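Local coordinates for alkaline serine protease AL20 (Nesterenkonia abyssinica, PDB 3CP7), which probably hydrolyses peptide bonds as a secreted, trypsin-like serine endopeptidase working at alkaline pH, at residues Q123-Y128 with S156-P161; T149-G154 with V197-Y202. All coordinates share one frame; numbering follows the deposited sequence.

Interaction 1: Q123-Y128 with S156-P161; sequences QYYSAY and STQGIP
Tyr125 and Ala127 meet Gln158 and Ile160 inside the antiparallel sheet that forms the second half of this trypsin-like protease, and they meet across a strand, 142-150, that lies between their own two in sheet order. No backbone bond joins the segments. Their axes come within 8.8 Å at 72°, the twist accumulated across the strand between them, and the inward-facing side chains do the touching. The closest apolar contact is at the far end of Ile160, where CD1 reaches the methyl CB of Ala127 at 3.7 Å. That reach depends on the isoleucine torsions: CG1 sits between the backbone N and the carbonyl carbon (chi1 57°), and the chain then runs out extended to CD1. The other branch, CG2, lies obliquely against the Tyr125 ring, a looser touch at 4.4 Å from CD1 of the tyrosine. Such twisted, coiling antiparallel sheets make the two beta-barrel domains of chymotrypsin-like proteases, and here the alternate residues of each strand turn into the domain interior. Trp173 of the neighbouring strand 172-175 packs on Ala127 and Ile160 and also meets the Tyr125 ring. At the polar end, the Tyr125 ring and the Gln158 amide stand almost perpendicular, their planes 89° apart, with OH of Tyr125 3.8 Å from NE2 of Gln158. A water bridges that separation, accepting from NE2 of Gln158 at 3.1 Å and lying 2.7 Å from OH of Tyr125. It also accepts from the backbone N of Gln123 at 3.0 Å, so three polar groups share one water. On its other side the Gln158 amide is fixed by OE1, which takes a hydrogen bond from the backbone N of Gly122, while Asn184 gives the Tyr125 hydroxyl a second, weak partner.

Interaction 2: T149-G154 with V197-Y202; sequences TNDPMG and VMFGPY
Asp151 and Pro152 rest against the ring of Phe199 just where strand 142-150 gives way to a turn. At Asp151 the backbone already makes contact: CA of Asp151 lies 3.9 Å from CE2 of Phe199. Its carboxylate stands steeply to the ring, planes 66° apart, and OD1 of Asp151 is 4.1 Å from CE2 of Phe199. Next in sequence, Pro152 brings its ring from the opposite direction to Phe199: CD of Pro152 lies 3.5 Å from CE2 of Phe199 and equally near CZ, the tightest touch here, at an oblique approach. Phe199 lies on strand 197-200, whose backbone also bonds to strand 183-191 at Ser188 and Tyr189, closing the second barrel. Its ring also meets two tyrosines of strand 183-191, Tyr191 edge-to-face and Tyr189 with the rings nearly parallel. With CG anti to the backbone N (chi1 175°), the Asp151 carboxylate also reaches forward over the turn, and OD1 of Asp151 accepts from the backbone N of Met153 at 3.0 Å. This is an Asx turn; the bond is nearly straight at the hydrogen but comes from above the carboxylate plane, 78° out of it. OD1 also hydrogen-bonds Tyr191 OH, and OD2 pairs with Ser155 OG. A type I beta turn from Asp151 to Gly154, closed by Gly154 N to Asp151 O at 2.9 Å, starts the connection between strands 142-150 and 158-161, neighbouring strands of the second beta barrel. Replacing Asp151 by an alanine would probably leave the Met153 N-H and the hydroxyls of Tyr191 and Ser155 without this shared partner, and the turn freer to shift.

In the fold
Strands 142-150 and 158-161 tie the two contacts together, for Gly159 N to Thr149 O and Gly200 N to Gln158 O are probable backbone hydrogen bonds between their segments, and the centres lie 8 Å apart. Every touching residue of interaction 1 is buried; interaction 2 lies farther from the centre of the chain and includes the exposed Pro152. Interaction 1 spans strand 142-150; in interaction 2 the Phe199 ring reaches past strand 158-161 to the turn that follows strand 142-150. Interaction 1 combines aliphatic packing with a water shared by polar groups, whereas interaction 2 sets one aromatic ring against a proline and an aspartate busy with its own turn.

Interaction 1: Q123-Y128 with S156-P161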
ATOM      1  N   GLN A 123       4.907  19.822 -19.049  1.00 12.44           N
ATOM      2  CA  GLN A 123       6.351  20.034 -19.047  1.00 12.86           C
ATOM      3  C   GLN A 123       7.058  19.171 -20.092  1.00 12.10           C
ATOM      4  O   GLN A 123       6.477  18.232 -20.635  1.00 12.31           O
ATOM      5  CB  GLN A 123       6.928  19.722 -17.666  1.00 13.57           C
ATOM      6  CG  GLN A 123       6.373  20.572 -16.533  1.00 16.51           C
ATOM      7  CD  GLN A 123       7.028  21.923 -16.453  1.00 21.23           C
ATOM      8  OE1 GLN A 123       7.900  22.154 -15.610  1.00 24.04           O
ATOM      9  NE2 GLN A 123       6.636  22.822 -17.346  1.00 22.54           N
ATOM     10  N   TYR A 124       8.322  19.496 -20.353  1.00 11.99           N
ATOM     11  CA  TYR A 124       9.172  18.725 -21.241  1.00 11.57           C
ATOM     12  C   TYR A 124       9.867  17.613 -20.446  1.00 10.93           C
ATOM     13  O   TYR A 124      10.399  17.854 -19.354  1.00 11.15           O
ATOM     14  CB  TYR A 124      10.220  19.643 -21.887  1.00 12.34           C
ATOM     15  CG  TYR A 124      11.114  18.958 -22.890  1.00 13.01           C
ATOM     16  CD1 TYR A 124      10.756  18.866 -24.229  1.00 13.99           C
ATOM     17  CD2 TYR A 124      12.326  18.402 -22.497  1.00 14.87           C
ATOM     18  CE1 TYR A 124      11.587  18.237 -25.151  1.00 15.29           C
ATOM     19  CE2 TYR A 124      13.153  17.771 -23.407  1.00 15.20           C
ATOM     20  CZ  TYR A 124      12.784  17.690 -24.731  1.00 14.57           C
ATOM     21  OH  TYR A 124      13.629  17.065 -25.628  1.00 16.85           O
ATOM     22  N   TYR A 125       9.875  16.415 -21.019  1.00  9.85           N
ATOM     23  CA  TYR A 125      10.422  15.235 -20.371  1.00  9.97           C
ATOM     24  C   TYR A 125      11.407  14.484 -21.233  1.00 10.11           C
ATOM     25  O   TYR A 125      11.327  14.502 -22.467  1.00 10.47           O
ATOM     26  CB  TYR A 125       9.298  14.245 -20.030  1.00  9.48           C
ATOM     27  CG  TYR A 125       8.380  14.696 -18.923  1.00  8.66           C
ATOM     28  CD1 TYR A 125       7.164  15.317 -19.211  1.00  8.68           C
ATOM     29  CD2 TYR A 125       8.732  14.516 -17.579  1.00  8.79           C
ATOM     30  CE1 TYR A 125       6.310  15.733 -18.197  1.00  8.95           C
ATOM     31  CE2 TYR A 125       7.885  14.932 -16.553  1.00  9.40           C
ATOM     32  CZ  TYR A 125       6.672  15.553 -16.875  1.00  8.84           C
ATOM     33  OH  TYR A 125       5.811  15.969 -15.895  1.00  9.52           O
ATOM     34  N   SER A 126      12.312  13.788 -20.548  1.00 10.02           N
ATOM     35  CA  SER A 126      13.122  12.730 -21.111  1.00  9.26           C
ATOM     36  C   SER A 126      12.744  11.441 -20.384  1.00  9.72           C
ATOM     37  O   SER A 126      12.891  11.350 -19.156  1.00  9.65           O
ATOM     38  CB  SER A 126      14.603  13.036 -20.889  1.00  9.61           C
ATOM     39  OG  SER A 126      14.955  14.244 -21.541  1.00  9.87           O
ATOM     40  N   ALA A 127      12.220  10.472 -21.132  1.00  8.88           N
ATOM     41  CA  ALA A 127      11.760   9.196 -20.562  1.00  9.05           C
ATOM     42  C   ALA A 127      12.683   8.076 -21.006  1.00  9.05           C
ATOM     43  O   ALA A 127      13.173   8.082 -22.132  1.00  9.18           O
ATOM     44  CB  ALA A 127      10.333   8.906 -20.990  1.00  9.47           C
ATOM     45  N   TYR A 128      12.922   7.115 -20.119  1.00  9.08           N
ATOM     46  CA  TYR A 128      13.899   6.054 -20.357  1.00  8.41           C
ATOM     47  C   TYR A 128      13.310   4.697 -20.048  1.00  8.26           C
ATOM     48  O   TYR A 128      12.410   4.578 -19.215  1.00  7.85           O
ATOM     49  CB  TYR A 128      15.163   6.292 -19.511  1.00  9.09           C
ATOM     50  CG  TYR A 128      15.890   7.523 -19.972  1.00  9.15           C
ATOM     51  CD1 TYR A 128      15.517   8.782 -19.515  1.00 10.27           C
ATOM     52  CD2 TYR A 128      16.933   7.434 -20.895  1.00 10.17           C
ATOM     53  CE1 TYR A 128      16.158   9.934 -19.967  1.00  8.84           C
ATOM     54  CE2 TYR A 128      17.585   8.582 -21.349  1.00 12.02           C
ATOM     55  CZ  TYR A 128      17.180   9.817 -20.892  1.00  9.75           C
ATOM     56  OH  TYR A 128      17.806  10.963 -21.319  1.00 12.17           O
ATOM     57  N   SER A 156      -6.200  12.203 -15.761  1.00  9.56           N
ATOM     58  CA  SER A 156      -5.087  13.059 -15.342  1.00  9.47           C
ATOM     59  C   SER A 156      -3.726  12.605 -15.889  1.00  9.47           C
ATOM     60  O   SER A 156      -2.706  13.271 -15.657  1.00  8.92           O
ATOM     61  CB  SER A 156      -5.035  13.173 -13.817  1.00  9.49           C
ATOM     62  OG  SER A 156      -4.797  11.893 -13.249  1.00  8.65           O
ATOM     63  N   THR A 157      -3.676  11.481 -16.605  1.00  8.76           N
ATOM     64  CA  THR A 157      -2.387  11.070 -17.192  1.00  8.87           C
ATOM     65  C   THR A 157      -1.948  12.051 -18.281  1.00  9.04           C
ATOM     66  O   THR A 157      -2.745  12.887 -18.753  1.00  9.39           O
ATOM     67  CB  THR A 157      -2.415   9.641 -17.765  1.00  9.38           C
ATOM     68  OG1 THR A 157      -3.303   9.608 -18.886  1.00  9.43           O
ATOM     69  CG2 THR A 157      -2.884   8.658 -16.707  1.00  9.51           C
ATOM     70  N   GLN A 158      -0.679  11.962 -18.660  1.00  8.71           N
ATOM     71  CA  GLN A 158      -0.130  12.781 -19.743  1.00  8.82           C
ATOM     72  C   GLN A 158       0.597  11.900 -20.733  1.00  9.34           C
ATOM     73  O   GLN A 158       1.102  10.835 -20.368  1.00  9.00           O
ATOM     74  CB  GLN A 158       0.842  13.830 -19.208  1.00  9.57           C
ATOM     75  CG  GLN A 158       0.256  14.743 -18.152  1.00 10.07           C
ATOM     76  CD  GLN A 158       1.207  15.867 -17.806  1.00 11.23           C
ATOM     77  OE1 GLN A 158       1.059  16.985 -18.295  1.00 11.19           O
ATOM     78  NE2 GLN A 158       2.214  15.569 -17.000  1.00 10.46           N
ATOM     79  N   GLY A 159       0.653  12.354 -21.981  1.00  9.42           N
ATOM     80  CA  GLY A 159       1.326  11.615 -23.030  1.00  9.66           C
ATOM     81  C   GLY A 159       2.485  12.384 -23.614  1.00  9.63           C
ATOM     82  O   GLY A 159       2.455  13.615 -23.689  1.00  9.22           O
ATOM     83  N   ILE A 160       3.516  11.646 -24.012  1.00 10.13           N
ATOM     84  CA  ILE A 160       4.626  12.209 -24.779  1.00 10.42           C
ATOM     85  C   ILE A 160       4.894  11.382 -26.034  1.00 10.51           C
ATOM     86  O   ILE A 160       4.629  10.189 -26.057  1.00  9.90           O
ATOM     87  CB  ILE A 160       5.941  12.301 -23.941  1.00 10.80           C
ATOM     88  CG1 ILE A 160       6.365  10.921 -23.389  1.00 10.41           C
ATOM     89  CG2 ILE A 160       5.790  13.333 -22.832  1.00 10.34           C
ATOM     90  CD1 ILE A 160       7.734  10.896 -22.700  1.00 12.38           C
ATOM     91  N   PRO A 161       5.452  12.008 -27.086  1.00 11.10           N
ATOM     92  CA  PRO A 161       5.844  11.204 -28.246  1.00 11.38           C
ATOM     93  C   PRO A 161       6.936  10.209 -27.859  1.00 11.20           C
ATOM     94  O   PRO A 161       7.950  10.600 -27.265  1.00 11.39           O
ATOM     95  CB  PRO A 161       6.378  12.243 -29.245  1.00 11.84           C
ATOM     96  CG  PRO A 161       6.692  13.459 -28.436  1.00 13.56           C
ATOM     97  CD  PRO A 161       5.755  13.444 -27.258  1.00 11.45           C
TER
HETATM   98  O   HOH W   1       4.181  17.972 -16.802  1.00 11.52           O

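Interaction 2: T149-G154 with V197-Y202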
ATOM      1  N   THR A 149       1.338  16.271 -23.128  1.00 11.08           N
ATOM      2  CA  THR A 149      -0.014  16.767 -23.360  1.00 11.46           C
ATOM      3  C   THR A 149      -1.026  15.918 -22.588  1.00 11.15           C
ATOM      4  O   THR A 149      -0.685  14.839 -22.087  1.00 10.77           O
ATOM      5  CB  THR A 149      -0.372  16.775 -24.863  1.00 11.51           C
ATOM      6  OG1 THR A 149      -0.089  15.492 -25.430  1.00 12.62           O
ATOM      7  CG2 THR A 149       0.426  17.855 -25.595  1.00 13.51           C
ATOM      8  N   ASN A 150      -2.263  16.390 -22.503  1.00 11.29           N
ATOM      9  CA  ASN A 150      -3.305  15.731 -21.740  1.00 11.26           C
ATOM     10  C   ASN A 150      -3.765  14.428 -22.376  1.00 11.36           C
ATOM     11  O   ASN A 150      -3.797  14.293 -23.601  1.00 11.77           O
ATOM     12  CB  ASN A 150      -4.503  16.667 -21.569  1.00 11.86           C
ATOM     13  CG  ASN A 150      -4.220  17.820 -20.618  1.00 12.77           C
ATOM     14  OD1 ASN A 150      -4.855  18.874 -20.718  1.00 16.90           O
ATOM     15  ND2 ASN A 150      -3.285  17.638 -19.702  1.00 10.82           N
ATOM     16  N   ASP A 151      -4.128  13.478 -21.527  1.00 11.20           N
ATOM     17  CA  ASP A 151      -4.738  12.235 -21.963  1.00 11.56           C
ATOM     18  C   ASP A 151      -5.941  12.550 -22.862  1.00 12.08           C
ATOM     19  O   ASP A 151      -6.852  13.244 -22.426  1.00 12.65           O
ATOM     20  CB  ASP A 151      -5.205  11.480 -20.725  1.00 11.23           C
ATOM     21  CG  ASP A 151      -5.961  10.215 -21.054  1.00 10.90           C
ATOM     22  OD1 ASP A 151      -5.808   9.716 -22.191  1.00 10.92           O
ATOM     23  OD2 ASP A 151      -6.687   9.721 -20.166  1.00 11.47           O
ATOM     24  N   PRO A 152      -5.952  12.027 -24.108  1.00 12.57           N
ATOM     25  CA  PRO A 152      -7.133  12.258 -24.967  1.00 13.42           C
ATOM     26  C   PRO A 152      -8.418  11.703 -24.362  1.00 14.53           C
ATOM     27  O   PRO A 152      -9.514  12.142 -24.726  1.00 15.39           O
ATOM     28  CB  PRO A 152      -6.784  11.520 -26.266  1.00 13.92           C
ATOM     29  CG  PRO A 152      -5.710  10.547 -25.903  1.00 13.74           C
ATOM     30  CD  PRO A 152      -4.923  11.234 -24.801  1.00 12.41           C
ATOM     31  N   MET A 153      -8.287  10.763 -23.434  1.00 15.12           N
ATOM     32  CA  MET A 153      -9.435  10.188 -22.753  1.00 15.99           C
ATOM     33  C   MET A 153      -9.923  11.035 -21.588  1.00 15.70           C
ATOM     34  O   MET A 153     -10.957  10.729 -20.985  1.00 16.41           O
ATOM     35  CB  MET A 153      -9.092   8.808 -22.225  1.00 16.64           C
ATOM     36  CG  MET A 153      -8.685   7.839 -23.274  1.00 19.08           C
ATOM     37  SD  MET A 153      -9.615   6.372 -22.914  1.00 22.90           S
ATOM     38  CE  MET A 153     -11.099   6.985 -23.593  1.00  9.67           C
ATOM     39  N   GLY A 154      -9.173  12.077 -21.248  1.00 14.75           N
ATOM     40  CA  GLY A 154      -9.622  13.008 -20.221  1.00 14.22           C
ATOM     41  C   GLY A 154      -9.214  12.690 -18.796  1.00 13.18           C
ATOM     42  O   GLY A 154      -9.614  13.399 -17.873  1.00 14.25           O
ATOM     43  N   VAL A 197       2.880   7.054 -28.722  1.00 10.67           N
ATOM     44  CA  VAL A 197       2.661   7.975 -27.609  1.00 10.76           C
ATOM     45  C   VAL A 197       2.669   7.160 -26.318  1.00 10.11           C
ATOM     46  O   VAL A 197       1.974   6.156 -26.202  1.00 10.13           O
ATOM     47  CB  VAL A 197       1.351   8.794 -27.759  1.00 10.72           C
ATOM     48  CG1 VAL A 197       1.164   9.751 -26.578  1.00 10.20           C
ATOM     49  CG2 VAL A 197       1.361   9.599 -29.062  1.00 12.05           C
ATOM     50  N   MET A 198       3.498   7.585 -25.366  1.00  9.17           N
ATOM     51  CA  MET A 198       3.576   6.946 -24.055  1.00  9.27           C
ATOM     52  C   MET A 198       2.867   7.802 -23.017  1.00  8.41           C
ATOM     53  O   MET A 198       3.106   9.011 -22.929  1.00  8.46           O
ATOM     54  CB  MET A 198       5.032   6.781 -23.642  1.00  9.39           C
ATOM     55  CG  MET A 198       5.211   6.166 -22.245  1.00  9.53           C
ATOM     56  SD  MET A 198       4.902   4.394 -22.212  1.00 11.08           S
ATOM     57  CE  MET A 198       6.384   3.826 -23.064  1.00 12.05           C
ATOM     58  N   PHE A 199       2.003   7.170 -22.224  1.00  8.24           N
ATOM     59  CA  PHE A 199       1.331   7.856 -21.136  1.00  7.66           C
ATOM     60  C   PHE A 199       1.942   7.497 -19.808  1.00  7.73           C
ATOM     61  O   PHE A 199       2.371   6.360 -19.583  1.00  7.93           O
ATOM     62  CB  PHE A 199      -0.180   7.585 -21.162  1.00  8.54           C
ATOM     63  CG  PHE A 199      -0.836   8.166 -22.372  1.00  8.22           C
ATOM     64  CD1 PHE A 199      -0.879   7.449 -23.558  1.00  8.79           C
ATOM     65  CD2 PHE A 199      -1.333   9.465 -22.349  1.00  9.28           C
ATOM     66  CE1 PHE A 199      -1.442   8.006 -24.715  1.00  9.88           C
ATOM     67  CE2 PHE A 199      -1.897  10.038 -23.502  1.00  9.91           C
ATOM     68  CZ  PHE A 199      -1.945   9.309 -24.681  1.00  9.74           C
ATOM     69  N   GLY A 200       1.998   8.505 -18.952  1.00  7.52           N
ATOM     70  CA  GLY A 200       2.511   8.347 -17.605  1.00  7.49           C
ATOM     71  C   GLY A 200       1.605   9.060 -16.638  1.00  8.19           C
ATOM     72  O   GLY A 200       1.026  10.092 -16.967  1.00  7.98           O
ATOM     73  N   PRO A 201       1.476   8.526 -15.422  1.00  7.29           N
ATOM     74  CA  PRO A 201       0.546   9.121 -14.468  1.00  7.65           C
ATOM     75  C   PRO A 201       1.028  10.450 -13.900  1.00  7.43           C
ATOM     76  O   PRO A 201       2.241  10.692 -13.797  1.00  7.68           O
ATOM     77  CB  PRO A 201       0.465   8.064 -13.358  1.00  7.64           C
ATOM     78  CG  PRO A 201       1.833   7.401 -13.406  1.00  7.28           C
ATOM     79  CD  PRO A 201       2.137   7.319 -14.878  1.00  7.34           C
ATOM     80  N   TYR A 202       0.083  11.286 -13.495  1.00  7.72           N
ATOM     81  CA  TYR A 202       0.445  12.527 -12.828  1.00  7.56           C
ATOM     82  C   TYR A 202       1.019  12.225 -11.442  1.00  7.79           C
ATOM     83  O   TYR A 202       0.412  11.501 -10.644  1.00  8.15           O
ATOM     84  CB  TYR A 202      -0.756  13.480 -12.734  1.00  7.94           C
ATOM     85  CG  TYR A 202      -0.387  14.809 -12.126  1.00  8.01           C
ATOM     86  CD1 TYR A 202      -0.714  15.097 -10.803  1.00  8.69           C
ATOM     87  CD2 TYR A 202       0.325  15.756 -12.863  1.00  8.71           C
ATOM     88  CE1 TYR A 202      -0.350  16.312 -10.233  1.00  8.91           C
ATOM     89  CE2 TYR A 202       0.692  16.974 -12.292  1.00  9.04           C
ATOM     90  CZ  TYR A 202       0.339  17.239 -10.984  1.00  8.20           C
ATOM     91  OH  TYR A 202       0.712  18.436 -10.414  1.00 10.25           O
TER